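Local coordinates for protein ribonuclease-like 3 (Danio rerio, PDB 2VQ9) that cleaves RNA as a secreted ribonuclease of the pancreatic family, promotes angiogenesis and kills bacteria, Gram-negative ones most strongly, without needing its RNase activity for the killing, at residues 33-38 with 52-57; 40-45 with 71-76; 81-86 with 137-142; 100-105 with 125-130; 129-134 with 141-146. All blocks are in the same frame, centred on the assembly; numbering follows the deposited sequence. Where two conformers were deposited one is given.

Interaction 1: residues 33-38 with 52-57. Unlike the reference sequence in segment 52-57: Arg55 (reference Gly).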
# COMPACT_ATOMS: atom_id res chain seq x y z
N PHE A 33 -4.47 0.39 -6.74
CA PHE A 33 -3.21 0.50 -5.99
C PHE A 33 -3.15 1.79 -5.18
O PHE A 33 -2.79 1.76 -4.00
CB PHE A 33 -2.01 0.43 -6.93
CG PHE A 33 -0.70 0.69 -6.25
CD1 PHE A 33 -0.05 -0.34 -5.57
CD2 PHE A 33 -0.10 1.95 -6.31
CE1 PHE A 33 1.18 -0.12 -4.95
CE2 PHE A 33 1.13 2.20 -5.66
CZ PHE A 33 1.77 1.16 -4.99
N LEU A 34 -3.47 2.94 -5.80
CA LEU A 34 -3.49 4.19 -5.05
C LEU A 34 -4.45 4.10 -3.87
O LEU A 34 -4.12 4.52 -2.77
CB LEU A 34 -3.91 5.39 -5.95
CG LEU A 34 -3.02 5.75 -7.14
CD1 LEU A 34 -3.63 6.95 -7.89
CD2 LEU A 34 -1.62 6.15 -6.63
N THR A 35 -5.64 3.56 -4.09
CA THR A 35 -6.65 3.47 -3.02
C THR A 35 -6.15 2.63 -1.86
O THR A 35 -6.30 3.01 -0.70
CB THR A 35 -7.97 2.84 -3.55
OG1 THR A 35 -8.50 3.71 -4.56
CG2 THR A 35 -9.01 2.69 -2.43
N GLN A 36 -5.57 1.48 -2.18
CA GLN A 36 -5.16 0.56 -1.14
C GLN A 36 -3.87 0.97 -0.45
O GLN A 36 -3.71 0.72 0.74
CB GLN A 36 -4.96 -0.82 -1.73
CG GLN A 36 -6.22 -1.60 -2.06
CD GLN A 36 -6.02 -3.08 -1.77
OE1 GLN A 36 -4.94 -3.64 -2.03
NE2 GLN A 36 -7.03 -3.72 -1.23
N HIS A 37 -2.95 1.60 -1.18
CA HIS A 37 -1.57 1.65 -0.69
C HIS A 37 -0.90 3.03 -0.66
O HIS A 37 0.25 3.14 -0.27
CB HIS A 37 -0.70 0.68 -1.53
CG HIS A 37 -1.12 -0.76 -1.39
ND1 HIS A 37 -1.09 -1.43 -0.17
CD2 HIS A 37 -1.59 -1.65 -2.29
CE1 HIS A 37 -1.55 -2.65 -0.34
NE2 HIS A 37 -1.86 -2.81 -1.62
N VAL A 38 -1.61 4.09 -1.06
CA VAL A 38 -0.96 5.41 -1.13
C VAL A 38 -1.75 6.43 -0.34
O VAL A 38 -2.88 6.75 -0.71
CB VAL A 38 -0.77 5.89 -2.61
CG1 VAL A 38 -0.15 7.29 -2.64
CG2 VAL A 38 0.12 4.88 -3.42
N ARG A 52 -11.90 2.59 6.48
CA ARG A 52 -13.36 2.65 6.35
C ARG A 52 -13.80 3.52 5.18
O ARG A 52 -14.62 3.11 4.34
CB ARG A 52 -13.97 3.18 7.65
CG ARG A 52 -15.53 3.26 7.61
CD ARG A 52 -16.04 3.82 8.92
NE ARG A 52 -15.34 5.07 9.22
CZ ARG A 52 -15.53 6.24 8.60
NH1 ARG A 52 -16.43 6.40 7.61
NH2 ARG A 52 -14.79 7.28 8.98
N GLN A 53 -13.25 4.72 5.14
CA GLN A 53 -13.65 5.70 4.13
C GLN A 53 -13.32 5.22 2.72
O GLN A 53 -14.17 5.33 1.79
CB GLN A 53 -12.95 7.03 4.45
CG GLN A 53 -13.63 8.25 3.89
CD GLN A 53 -13.26 9.49 4.69
OE1 GLN A 53 -14.05 10.01 5.48
NE2 GLN A 53 -12.03 9.91 4.54
N ARG A 54 -12.14 4.62 2.55
CA ARG A 54 -11.76 4.05 1.25
C ARG A 54 -12.37 2.70 0.99
O ARG A 54 -12.23 2.15 -0.10
CB ARG A 54 -10.23 3.97 1.09
CG ARG A 54 -9.56 5.33 1.17
CD ARG A 54 -8.06 5.21 0.89
NE ARG A 54 -7.41 6.52 0.84
CZ ARG A 54 -6.19 6.70 0.35
NH1 ARG A 54 -5.50 5.65 -0.10
NH2 ARG A 54 -5.65 7.93 0.31
N ARG A 55 -13.08 2.17 1.99
CA ARG A 55 -13.73 0.85 1.91
C ARG A 55 -12.77 -0.26 1.47
O ARG A 55 -13.02 -1.00 0.49
CB ARG A 55 -15.01 0.91 1.06
CG ARG A 55 -16.06 -0.15 1.44
CD ARG A 55 -17.31 -0.05 0.55
NE ARG A 55 -18.31 -1.11 0.84
CZ ARG A 55 -18.32 -2.31 0.28
NH1 ARG A 55 -17.36 -2.63 -0.58
NH2 ARG A 55 -19.27 -3.21 0.58
N ILE A 56 -11.65 -0.35 2.16
CA ILE A 56 -10.63 -1.34 1.81
C ILE A 56 -11.04 -2.67 2.41
O ILE A 56 -11.27 -2.76 3.61
CB ILE A 56 -9.23 -0.89 2.27
CG1 ILE A 56 -8.83 0.36 1.44
CG2 ILE A 56 -8.21 -2.03 2.10
CD1 ILE A 56 -7.72 1.27 2.09
N THR A 57 -11.16 -3.69 1.57
CA THR A 57 -11.78 -4.96 1.95
C THR A 57 -10.89 -6.17 1.70
O THR A 57 -9.94 -6.10 0.91
CB THR A 57 -13.12 -5.19 1.19
OG1 THR A 57 -12.89 -5.12 -0.23
CG2 THR A 57 -14.17 -4.17 1.59
O HOH W 1 -10.13 -3.05 -1.15
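The guanidinium group of Arg54 reaches carbonyl oxygens of the last turn of helix 27-37 and of Val38, the first residue beyond it, a worked example of how an arginine can close off a helix C terminus. Three hydrogen bonds carry the contact. Arg54 NH1 gives one to Thr35 O at 2.8 Å, meeting that oxygen from above its carbonyl plane, and another to Val38 O at 2.9 Å. Arg54 NH2 adds a more bent bond to the same Val38 O at 3.2 Å, here in the carbonyl plane and on a lone pair, so two nitrogens grip one oxygen end-on. Both oxygens lie at the edge of the guanidinium, close to its plane. The Arg54 chain is extended from CG to NE, which carries the group across to the helix end, where its positive charge should suit the negative end of the helix dipole.

Van der Waals contacts lie alongside. Thr35 CG2 slides past Arg54 CB at 3.9 Å, and Ile56 CD1 rests 3.6 Å from Thr35 O. A water accepts from both Gln36 NE2 and the backbone Thr57 N, bridging the segments.

Arg54, a cleavage site, follows helix 47-53, whose end is closed by a Schellman motif at Arg55. On the other flank the catalytic proton acceptor His37 bonds through ND1 to Thr70 O, and Ile56 packs on Phe71 of strand 68-72.

Interaction 2: residues 40-45 with 71-76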
# COMPACT_ATOMS: atom_id res chain seq x y z
N GLY A 40 -0.47 9.96 1.83
CA GLY A 40 0.53 10.82 2.47
C GLY A 40 0.21 11.26 3.89
O GLY A 40 1.12 11.58 4.67
N GLY A 41 -1.07 11.28 4.24
CA GLY A 41 -1.50 11.71 5.57
C GLY A 41 -1.64 10.64 6.62
O GLY A 41 -2.08 10.93 7.73
N ILE A 42 -1.26 9.40 6.30
CA ILE A 42 -1.42 8.26 7.23
C ILE A 42 -0.61 8.49 8.51
O ILE A 42 0.49 9.07 8.46
CB ILE A 42 -1.09 6.87 6.55
CG1 ILE A 42 -1.47 5.67 7.46
CG2 ILE A 42 0.39 6.75 6.22
CD1 ILE A 42 -3.02 5.54 7.82
N THR A 43 -1.19 8.12 9.65
CA THR A 43 -0.43 8.02 10.90
C THR A 43 -0.73 6.65 11.49
O THR A 43 -1.67 5.98 11.07
CB THR A 43 -0.82 9.13 11.94
OG1 THR A 43 -2.16 8.93 12.41
CG2 THR A 43 -0.73 10.54 11.33
N GLU A 44 0.04 6.25 12.50
CA GLU A 44 -0.26 5.02 13.26
C GLU A 44 -1.65 4.98 13.88
O GLU A 44 -2.25 3.92 13.99
CB GLU A 44 0.80 4.79 14.34
CG GLU A 44 2.18 4.44 13.79
CD GLU A 44 3.14 4.05 14.89
OE1 GLU A 44 2.86 4.41 16.06
OE2 GLU A 44 4.13 3.40 14.59
N GLN A 45 -2.18 6.16 14.26
CA GLN A 45 -3.46 6.27 14.96
C GLN A 45 -4.67 6.51 14.03
O GLN A 45 -5.83 6.61 14.49
CB GLN A 45 -3.38 7.38 16.03
CG GLN A 45 -2.31 7.15 17.11
CD GLN A 45 -0.90 7.61 16.71
OE1 GLN A 45 -0.69 8.23 15.65
NE2 GLN A 45 0.09 7.31 17.57
N PHE A 71 -0.02 1.36 4.04
CA PHE A 71 -0.05 2.65 3.33
C PHE A 71 1.33 3.25 3.22
O PHE A 71 2.06 3.37 4.21
CB PHE A 71 -0.95 3.66 4.03
CG PHE A 71 -2.40 3.30 4.02
CD1 PHE A 71 -3.15 3.47 2.87
CD2 PHE A 71 -3.00 2.77 5.17
CE1 PHE A 71 -4.51 3.13 2.84
CE2 PHE A 71 -4.38 2.42 5.16
CZ PHE A 71 -5.13 2.60 3.96
N ILE A 72 1.68 3.65 2.00
CA ILE A 72 2.92 4.39 1.81
C ILE A 72 2.60 5.86 2.08
O ILE A 72 1.65 6.41 1.50
CB ILE A 72 3.41 4.25 0.40
CG1 ILE A 72 3.61 2.76 0.07
CG2 ILE A 72 4.72 5.05 0.24
CD1 ILE A 72 3.62 2.48 -1.45
N GLN A 73 3.40 6.47 2.94
CA GLN A 73 3.21 7.88 3.34
C GLN A 73 3.89 8.78 2.31
O GLN A 73 4.94 9.37 2.58
CB GLN A 73 3.82 8.08 4.72
CG GLN A 73 3.30 9.30 5.48
CD GLN A 73 4.02 9.49 6.76
OE1 GLN A 73 5.22 9.80 6.79
NE2 GLN A 73 3.32 9.30 7.85
N ALA A 74 3.28 8.88 1.14
CA ALA A 74 3.76 9.69 0.01
C ALA A 74 2.60 9.95 -0.96
O ALA A 74 1.51 9.36 -0.82
CB ALA A 74 4.91 8.94 -0.74
N ASN A 75 2.84 10.84 -1.94
CA ASN A 75 1.84 11.13 -2.97
C ASN A 75 1.97 10.16 -4.16
O ASN A 75 3.00 9.53 -4.33
CB ASN A 75 1.83 12.66 -3.31
CG ASN A 75 2.38 13.03 -4.72
OD1 ASN A 75 2.99 12.23 -5.42
ND2 ASN A 75 2.16 14.29 -5.12
N GLY A 76 0.88 9.99 -4.91
CA GLY A 76 0.81 9.04 -6.00
C GLY A 76 1.84 9.18 -7.10
O GLY A 76 2.46 8.20 -7.49
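The backbones come nearest at Gly40 and Gln73, whose CA atoms are 4.1 Å apart, where the loop following helix 27-37 passes the end of strand 68-72 and Gln73 forms the centre of an inverse gamma turn. The side chain of Gln73 then reaches along the loop. With CG anti to the backbone N (chi1 -160°) and the chain extended beyond it, CG comes within 3.3 Å of Gly40 O and the amide arrives at Ile42. There NE2 donates to Ile42 O at 2.9 Å with an N-H...O angle of 152°; the oxygen lies near the amide plane, while the nitrogen is tilted out of the carbonyl plane.

Ile42 divides its two branches between two partners. CG2 sits on the aliphatic part of Gln73, 3.9 Å from its CG, and CD1 approaches Phe71 CD2 at 3.8 Å, the two side chains crossing at about a right angle. The amide bond and the apolar contact thus lie side by side on one isoleucine.

Phe71 also touches Val50 and Met51 of helix 47-53. Through Ile42, the loop packs on Phe71 and on Ile106 of strand 103-112. A backbone hydrogen bond joins Gln73 to Thr104 of that same strand, while Asn75 caps helix 76-80 just beyond.

Interaction 3: residues 81-86 with 137-142. Unlike the reference sequence in segment 137-142: Ala140 (reference Thr).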
# COMPACT_ATOMS: atom_id res chain seq x y z
N THR A 81 7.16 6.88 -9.47
CA THR A 81 8.54 6.97 -9.95
C THR A 81 9.35 5.71 -9.68
O THR A 81 10.42 5.54 -10.24
CB THR A 81 9.31 8.17 -9.36
OG1 THR A 81 9.49 7.97 -7.94
CG2 THR A 81 8.57 9.48 -9.62
N VAL A 82 8.84 4.84 -8.80
CA VAL A 82 9.50 3.57 -8.56
C VAL A 82 9.47 2.72 -9.83
O VAL A 82 10.39 1.92 -10.06
CB VAL A 82 8.91 2.83 -7.33
CG1 VAL A 82 9.66 1.53 -7.06
CG2 VAL A 82 9.01 3.72 -6.10
N CYS A 83 8.46 2.95 -10.68
CA CYS A 83 8.31 2.23 -11.95
C CYS A 83 8.97 2.89 -13.16
O CYS A 83 9.01 2.29 -14.25
CB CYS A 83 6.83 2.04 -12.27
SG CYS A 83 5.93 1.01 -11.10
N THR A 84 9.45 4.11 -13.00
CA THR A 84 10.02 4.83 -14.14
C THR A 84 11.44 5.35 -13.91
O THR A 84 11.78 6.46 -14.31
CB THR A 84 9.09 5.98 -14.59
OG1 THR A 84 8.88 6.90 -13.51
CG2 THR A 84 7.75 5.43 -15.08
N GLY A 85 12.28 4.54 -13.26
CA GLY A 85 13.69 4.91 -13.04
C GLY A 85 14.11 4.97 -11.59
O GLY A 85 15.30 4.93 -11.26
N GLY A 86 13.12 5.07 -10.71
CA GLY A 86 13.36 5.23 -9.28
C GLY A 86 13.42 3.91 -8.53
O GLY A 86 13.46 3.90 -7.30
N GLU A 137 4.69 1.59 -16.77
CA GLU A 137 5.04 2.75 -15.96
C GLU A 137 4.15 2.91 -14.72
O GLU A 137 4.30 3.87 -13.96
CB GLU A 137 4.99 4.02 -16.81
CG GLU A 137 3.67 4.24 -17.55
CD GLU A 137 3.50 5.67 -18.08
OE1 GLU A 137 4.06 6.62 -17.47
OE2 GLU A 137 2.78 5.85 -19.10
N TRP A 138 3.22 1.99 -14.53
CA TRP A 138 2.17 2.17 -13.51
C TRP A 138 2.28 1.13 -12.40
O TRP A 138 2.29 -0.07 -12.68
CB TRP A 138 0.79 2.08 -14.17
CG TRP A 138 0.60 3.07 -15.31
CD1 TRP A 138 0.69 2.81 -16.66
CD2 TRP A 138 0.32 4.47 -15.18
NE1 TRP A 138 0.46 3.97 -17.37
CE2 TRP A 138 0.23 5.00 -16.49
CE3 TRP A 138 0.10 5.32 -14.10
CZ2 TRP A 138 -0.05 6.34 -16.74
CZ3 TRP A 138 -0.17 6.65 -14.34
CH2 TRP A 138 -0.24 7.16 -15.66
N PRO A 139 2.35 1.59 -11.13
CA PRO A 139 2.32 0.66 -9.99
C PRO A 139 0.97 -0.06 -9.93
O PRO A 139 -0.07 0.57 -10.08
CB PRO A 139 2.48 1.57 -8.76
CG PRO A 139 2.68 2.92 -9.24
CD PRO A 139 2.41 3.00 -10.70
N ALA A 140 1.01 -1.36 -9.69
CA ALA A 140 -0.18 -2.19 -9.69
C ALA A 140 -0.42 -2.93 -8.38
O ALA A 140 -1.56 -3.25 -8.08
CB ALA A 140 -0.12 -3.18 -10.85
N HIS A 141 0.65 -3.23 -7.63
CA HIS A 141 0.57 -4.06 -6.43
C HIS A 141 1.67 -3.66 -5.47
O HIS A 141 2.79 -3.34 -5.90
CB HIS A 141 0.74 -5.54 -6.81
CG HIS A 141 0.86 -6.48 -5.65
ND1 HIS A 141 -0.18 -6.75 -4.79
CD2 HIS A 141 1.89 -7.26 -5.24
CE1 HIS A 141 0.21 -7.63 -3.88
NE2 HIS A 141 1.47 -7.95 -4.13
N TYR A 142 1.35 -3.66 -4.18
CA TYR A 142 2.36 -3.49 -3.13
C TYR A 142 2.78 -4.89 -2.70
O TYR A 142 2.00 -5.66 -2.12
CB TYR A 142 1.83 -2.68 -1.93
CG TYR A 142 2.87 -2.42 -0.85
CD1 TYR A 142 3.79 -1.38 -0.98
CD2 TYR A 142 2.92 -3.20 0.31
CE1 TYR A 142 4.76 -1.14 0.00
CE2 TYR A 142 3.89 -2.96 1.30
CZ TYR A 142 4.80 -1.92 1.14
OH TYR A 142 5.76 -1.67 2.08
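Cys83 and Glu137 meet where the turn after helix 76-80 passes the start of strand 138-146, their CA atoms 5.2 Å apart. Cys83, the more deeply covered of the two, directs its CB toward the strand: CB lies 3.6 Å from Glu137 O, and SG is 3.6 Å from Pro139 N. The sulfur stands anti to its own carbonyl carbon (chi1 -64°), a setting that takes it past the peptide between Trp138 and Pro139 and lets it touch Pro139 CD at 4.1 Å. This sulfur forms the disulfide to Cys134, one of the three in this chain. In the pancreatic ribonuclease fold, such a bridge ties the segment after the third helix to the sheet, here to strand 120-135, the hairpin partner of the strand that Cys83 lies against.

Glu137 contributes mainly its aliphatic part. Its CB meets the methyl CG2 of Thr84 at 3.5 Å, the side chains passing at a slant, while CG lies over one face of the neighbouring Trp138 ring. Thr84 supplies the third large share of the buried surface and does so through this methyl. Pro139, beside the sulfur, also packs on Tyr30 and Phe33 of helix 27-37, and Arg80 of helix 76-80 touches Glu137, Trp138 and Pro139.

Interaction 4: residues 100-105 with 125-130. Unlike the reference sequence in segment 100-105: Asp101 (reference Asn).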
# COMPACT_ATOMS: atom_id res chain seq x y z
N ASN A 100 14.73 2.80 -4.79
CA ASN A 100 16.07 3.25 -4.40
C ASN A 100 16.07 4.10 -3.11
O ASN A 100 17.03 4.03 -2.34
CB ASN A 100 16.76 4.04 -5.51
CG ASN A 100 16.77 3.33 -6.85
OD1 ASN A 100 16.62 3.97 -7.89
ND2 ASN A 100 16.95 2.01 -6.84
N ASP A 101 15.03 4.92 -2.88
CA ASP A 101 14.94 5.70 -1.63
C ASP A 101 14.10 4.94 -0.60
O ASP A 101 13.27 4.10 -0.96
CB ASP A 101 14.28 7.07 -1.83
CG ASP A 101 15.05 7.99 -2.77
OD1 ASP A 101 16.25 7.74 -3.01
OD2 ASP A 101 14.44 9.00 -3.25
N GLN A 102 14.30 5.28 0.67
CA GLN A 102 13.43 4.83 1.75
C GLN A 102 12.13 5.62 1.65
O GLN A 102 12.15 6.81 1.29
CB GLN A 102 14.06 5.15 3.09
CG GLN A 102 15.47 4.60 3.28
CD GLN A 102 15.41 3.15 3.62
OE1 GLN A 102 16.11 2.33 3.03
NE2 GLN A 102 14.56 2.82 4.57
N PHE A 103 11.02 4.94 1.98
CA PHE A 103 9.72 5.58 2.18
C PHE A 103 9.25 5.22 3.61
O PHE A 103 9.58 4.17 4.15
CB PHE A 103 8.69 5.04 1.18
CG PHE A 103 8.84 5.57 -0.22
CD1 PHE A 103 8.00 6.59 -0.70
CD2 PHE A 103 9.79 5.02 -1.10
CE1 PHE A 103 8.12 7.06 -2.04
CE2 PHE A 103 9.92 5.48 -2.42
CZ PHE A 103 9.09 6.50 -2.90
N THR A 104 8.49 6.11 4.21
CA THR A 104 7.80 5.77 5.42
C THR A 104 6.51 5.04 5.05
O THR A 104 5.72 5.51 4.22
CB THR A 104 7.52 7.03 6.25
OG1 THR A 104 8.80 7.58 6.61
CG2 THR A 104 6.71 6.69 7.51
N VAL A 105 6.35 3.87 5.65
CA VAL A 105 5.09 3.13 5.51
C VAL A 105 4.42 2.93 6.87
O VAL A 105 5.09 2.82 7.90
CB VAL A 105 5.28 1.77 4.78
CG1 VAL A 105 5.91 2.01 3.40
CG2 VAL A 105 6.10 0.76 5.64
N GLU A 125 4.45 2.32 12.14
CA GLU A 125 5.31 2.99 11.18
C GLU A 125 6.65 2.29 11.08
O GLU A 125 7.18 1.80 12.09
CB GLU A 125 5.50 4.42 11.67
CG GLU A 125 6.45 5.32 10.95
CD GLU A 125 6.90 6.43 11.90
OE1 GLU A 125 7.76 6.19 12.80
OE2 GLU A 125 6.31 7.52 11.79
N SER A 126 7.20 2.22 9.86
CA SER A 126 8.59 1.81 9.65
C SER A 126 9.13 2.54 8.42
O SER A 126 8.36 3.08 7.62
CB SER A 126 8.70 0.30 9.45
OG SER A 126 7.89 -0.11 8.38
N SER A 127 10.46 2.54 8.26
CA SER A 127 11.09 3.18 7.10
C SER A 127 11.68 2.08 6.25
O SER A 127 12.51 1.28 6.74
CB SER A 127 12.18 4.18 7.52
OG SER A 127 12.80 4.75 6.36
N ARG A 128 11.23 1.99 5.01
CA ARG A 128 11.64 0.84 4.18
C ARG A 128 11.85 1.22 2.74
O ARG A 128 11.31 2.20 2.28
CB ARG A 128 10.57 -0.27 4.20
CG ARG A 128 9.88 -0.56 5.54
CD ARG A 128 9.20 -1.94 5.55
NE ARG A 128 8.83 -2.36 6.91
CZ ARG A 128 8.46 -3.59 7.27
NH1 ARG A 128 8.42 -4.58 6.39
NH2 ARG A 128 8.13 -3.83 8.54
N LYS A 129 12.61 0.41 2.01
CA LYS A 129 12.49 0.46 0.56
C LYS A 129 11.26 -0.34 0.16
O LYS A 129 11.00 -1.44 0.67
CB LYS A 129 13.73 -0.11 -0.10
CG LYS A 129 14.97 0.45 0.50
CD LYS A 129 15.51 1.61 -0.26
CE LYS A 129 16.98 1.31 -0.41
NZ LYS A 129 17.03 -0.19 -0.50
N ILE A 130 10.47 0.22 -0.74
CA ILE A 130 9.21 -0.42 -1.08
C ILE A 130 9.40 -1.23 -2.36
O ILE A 130 10.15 -0.82 -3.25
CB ILE A 130 8.07 0.61 -1.22
CG1 ILE A 130 8.36 1.67 -2.28
CG2 ILE A 130 7.81 1.29 0.14
CD1 ILE A 130 7.09 2.59 -2.62
O HOH W 2 11.53 7.04 5.70
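Ser127 OG receives the side-chain amide of Gln102 and also meets a water, so two partners hold one hydroxyl. Gln102 NE2 donates to Ser127 OG at 3.2 Å along a nearly straight line (168°), with the oxygen in the amide plane; the chain bends at chi2 (-79°) to fold the amide back over the neighbouring strand. The water lies 2.7 Å from Ser127 OG and also bonds Thr104 OG1, joining the two residues of a non-hydrogen-bonded pair. On the far side of the same amide, Gln102 OE1 rests 3.4 Å from Lys129 CG.

On the face that carries Phe103 and Val105, Ile130 forms an apolar cluster with them, beside Arg128 and Ser126. Ile130 CD1 stands over one face of the Phe103 ring, a CH-pi contact 4.1 Å from the centroid, and Ile130 CG2 touches Val105 CG1 at 3.8 Å. Arg128 extends across Val105 CG2 on its way to a hydrogen bond from NE to Ser126 OG, which lies tilted from the guanidinium plane; its NH1 continues to Gly145 O on strand 138-146.

Between the side chains run the strand bonds: Phe103 N to Arg128 O at 2.8 Å and its return, then Val105 N to Ser126 O at 2.9 Å and its return. The register is that of the long antiparallel hairpin 103-112/120-135, a central element of the curved sheet of the pancreatic ribonuclease fold, here with Ile72 of strand 68-72 packed against Phe103, Val105 and Ile130, and Thr70 against Val105.

Interaction 5: residues 129-134 with 141-146. Unlike the reference sequence in segment 141-146: Arg144 (reference Lys).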
# COMPACT_ATOMS: atom_id res chain seq x y z
N LYS A 129 12.61 0.41 2.01
CA LYS A 129 12.49 0.46 0.56
C LYS A 129 11.26 -0.34 0.16
O LYS A 129 11.00 -1.44 0.67
CB LYS A 129 13.73 -0.11 -0.10
CG LYS A 129 14.97 0.45 0.50
CD LYS A 129 15.51 1.61 -0.26
CE LYS A 129 16.98 1.31 -0.41
NZ LYS A 129 17.03 -0.19 -0.50
N ILE A 130 10.47 0.22 -0.74
CA ILE A 130 9.21 -0.42 -1.08
C ILE A 130 9.40 -1.23 -2.36
O ILE A 130 10.15 -0.82 -3.25
CB ILE A 130 8.07 0.61 -1.22
CG1 ILE A 130 8.36 1.67 -2.28
CG2 ILE A 130 7.81 1.29 0.14
CD1 ILE A 130 7.09 2.59 -2.62
N VAL A 131 8.72 -2.37 -2.43
CA VAL A 131 8.72 -3.24 -3.58
C VAL A 131 7.32 -3.22 -4.17
O VAL A 131 6.34 -3.61 -3.51
CB VAL A 131 9.16 -4.68 -3.20
CG1 VAL A 131 9.22 -5.56 -4.44
CG2 VAL A 131 10.53 -4.65 -2.47
N VAL A 132 7.24 -2.77 -5.41
CA VAL A 132 5.98 -2.64 -6.11
C VAL A 132 6.05 -3.45 -7.41
O VAL A 132 7.12 -3.53 -8.02
CB VAL A 132 5.65 -1.11 -6.35
CG1 VAL A 132 5.60 -0.33 -5.01
CG2 VAL A 132 6.62 -0.48 -7.31
N ALA A 133 4.93 -4.06 -7.81
CA ALA A 133 4.76 -4.57 -9.17
C ALA A 133 4.36 -3.44 -10.07
O ALA A 133 3.43 -2.66 -9.77
CB ALA A 133 3.73 -5.71 -9.22
N CYS A 134 5.06 -3.34 -11.20
CA CYS A 134 4.85 -2.29 -12.17
C CYS A 134 4.31 -2.94 -13.43
O CYS A 134 4.87 -3.93 -13.91
CB CYS A 134 6.17 -1.60 -12.51
SG CYS A 134 6.95 -0.74 -11.14
N HIS A 141 0.65 -3.23 -7.63
CA HIS A 141 0.57 -4.06 -6.43
C HIS A 141 1.67 -3.66 -5.47
O HIS A 141 2.79 -3.34 -5.90
CB HIS A 141 0.74 -5.54 -6.81
CG HIS A 141 0.86 -6.48 -5.65
ND1 HIS A 141 -0.18 -6.75 -4.79
CD2 HIS A 141 1.89 -7.26 -5.24
CE1 HIS A 141 0.21 -7.63 -3.88
NE2 HIS A 141 1.47 -7.95 -4.13
N TYR A 142 1.35 -3.66 -4.18
CA TYR A 142 2.36 -3.49 -3.13
C TYR A 142 2.78 -4.89 -2.70
O TYR A 142 2.00 -5.66 -2.12
CB TYR A 142 1.83 -2.68 -1.93
CG TYR A 142 2.87 -2.42 -0.85
CD1 TYR A 142 3.79 -1.38 -0.98
CD2 TYR A 142 2.92 -3.20 0.31
CE1 TYR A 142 4.76 -1.14 0.00
CE2 TYR A 142 3.89 -2.96 1.30
CZ TYR A 142 4.80 -1.92 1.14
OH TYR A 142 5.76 -1.67 2.08
N GLU A 143 4.02 -5.23 -3.01
CA GLU A 143 4.50 -6.59 -2.77
C GLU A 143 4.96 -6.67 -1.33
O GLU A 143 4.46 -7.50 -0.55
CB GLU A 143 5.60 -6.93 -3.77
CG GLU A 143 6.29 -8.30 -3.55
CD GLU A 143 5.41 -9.49 -3.90
OE1 GLU A 143 4.46 -9.34 -4.69
OE2 GLU A 143 5.70 -10.61 -3.39
N ARG A 144 5.88 -5.78 -0.95
CA ARG A 144 6.41 -5.77 0.39
C ARG A 144 7.27 -4.54 0.64
O ARG A 144 7.56 -3.76 -0.29
CB ARG A 144 7.21 -7.05 0.68
CG ARG A 144 8.53 -7.14 -0.05
CD ARG A 144 9.20 -8.47 0.30
NE ARG A 144 10.58 -8.50 -0.15
CZ ARG A 144 10.97 -8.76 -1.40
NH1 ARG A 144 10.07 -9.05 -2.34
NH2 ARG A 144 12.27 -8.75 -1.69
N GLY A 145 7.69 -4.37 1.89
CA GLY A 145 8.67 -3.35 2.22
C GLY A 145 9.80 -4.06 2.92
O GLY A 145 9.56 -4.92 3.78
N VAL A 146 11.02 -3.68 2.55
CA VAL A 146 12.22 -4.29 3.14
C VAL A 146 13.05 -3.27 3.89
O VAL A 146 12.97 -2.06 3.62
CB VAL A 146 13.07 -4.99 2.05
CG1 VAL A 146 12.20 -5.96 1.29
CG2 VAL A 146 13.72 -3.96 1.09
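Val131 lies beneath the guanidinium of Arg144, its CG2 over the centre of one face, while Val131 CG2 also meets Arg144 CG at 4.0 Å. Arg144 CG occupies the position between the backbone N and carbonyl carbon (chi1 71°), and from there the chain runs extended, side by side with the valine. Val131 CG1 turns instead to Glu143 CB at 3.9 Å, so its two methyls are shared between neighbours on the opposing strand.

This sharing follows from a classic beta bulge, in which Glu143 and Arg144 both face Val131. Val131 O accepts from Glu143 N at 2.9 Å and, weakly, from Arg144 N at 3.4 Å, while Val131 N donates to Arg144 O at 2.8 Å. Toward the end of the strand the pairing of Lys129 with Val146 is regular, Val146 N donating to Lys129 O. At the other end lies a second classic bulge, with Ala140 and His141 both facing Ala133. Here Ala133 N donates to His141 O at 3.0 Å. The CB atoms of Ala133 and His141 are in contact.

On the opposite face of the sheet, the edge of the Tyr142 ring meets Ile130, CE1 lying 3.9 Å from CG2, with the two side chains nearly perpendicular. Tyr142 also packs on Thr70, a substrate-binding residue.

The chemistry divides by face: the Tyr142 ring packs on Ile130 and Ile72 and meets His37, the proton acceptor, whereas the CB of His141, the proton donor, lies on the Ala133 side. The backbone bond to Ala133 holds the strand that carries this histidine, consistent with positioning the proton donor, and the Glu143-Arg144 bulge begins two residues further on.

Overall arrangement
From the N terminus, interaction 1 closes the first loop, joining helix 27-37 to the end of helix 47-53. Interaction 2 crosses it, since its first segment lies inside that loop and its second beyond it; this ties the connection between the helices to strand 68-72. Interaction 3 then opens a long loop from 81-86 to 137-142, within which interaction 4 nests as the hairpin of strands 103-112 and 120-135. Interaction 5 takes up strand 120-135 where interaction 4 leaves it and pairs it with strand 138-146, sharing His141 and Tyr142 with interaction 3. The Cys83-Cys134 disulfide joins interactions 3 and 5, and Phe33 and His37 bring interaction 1 against strand 138-146.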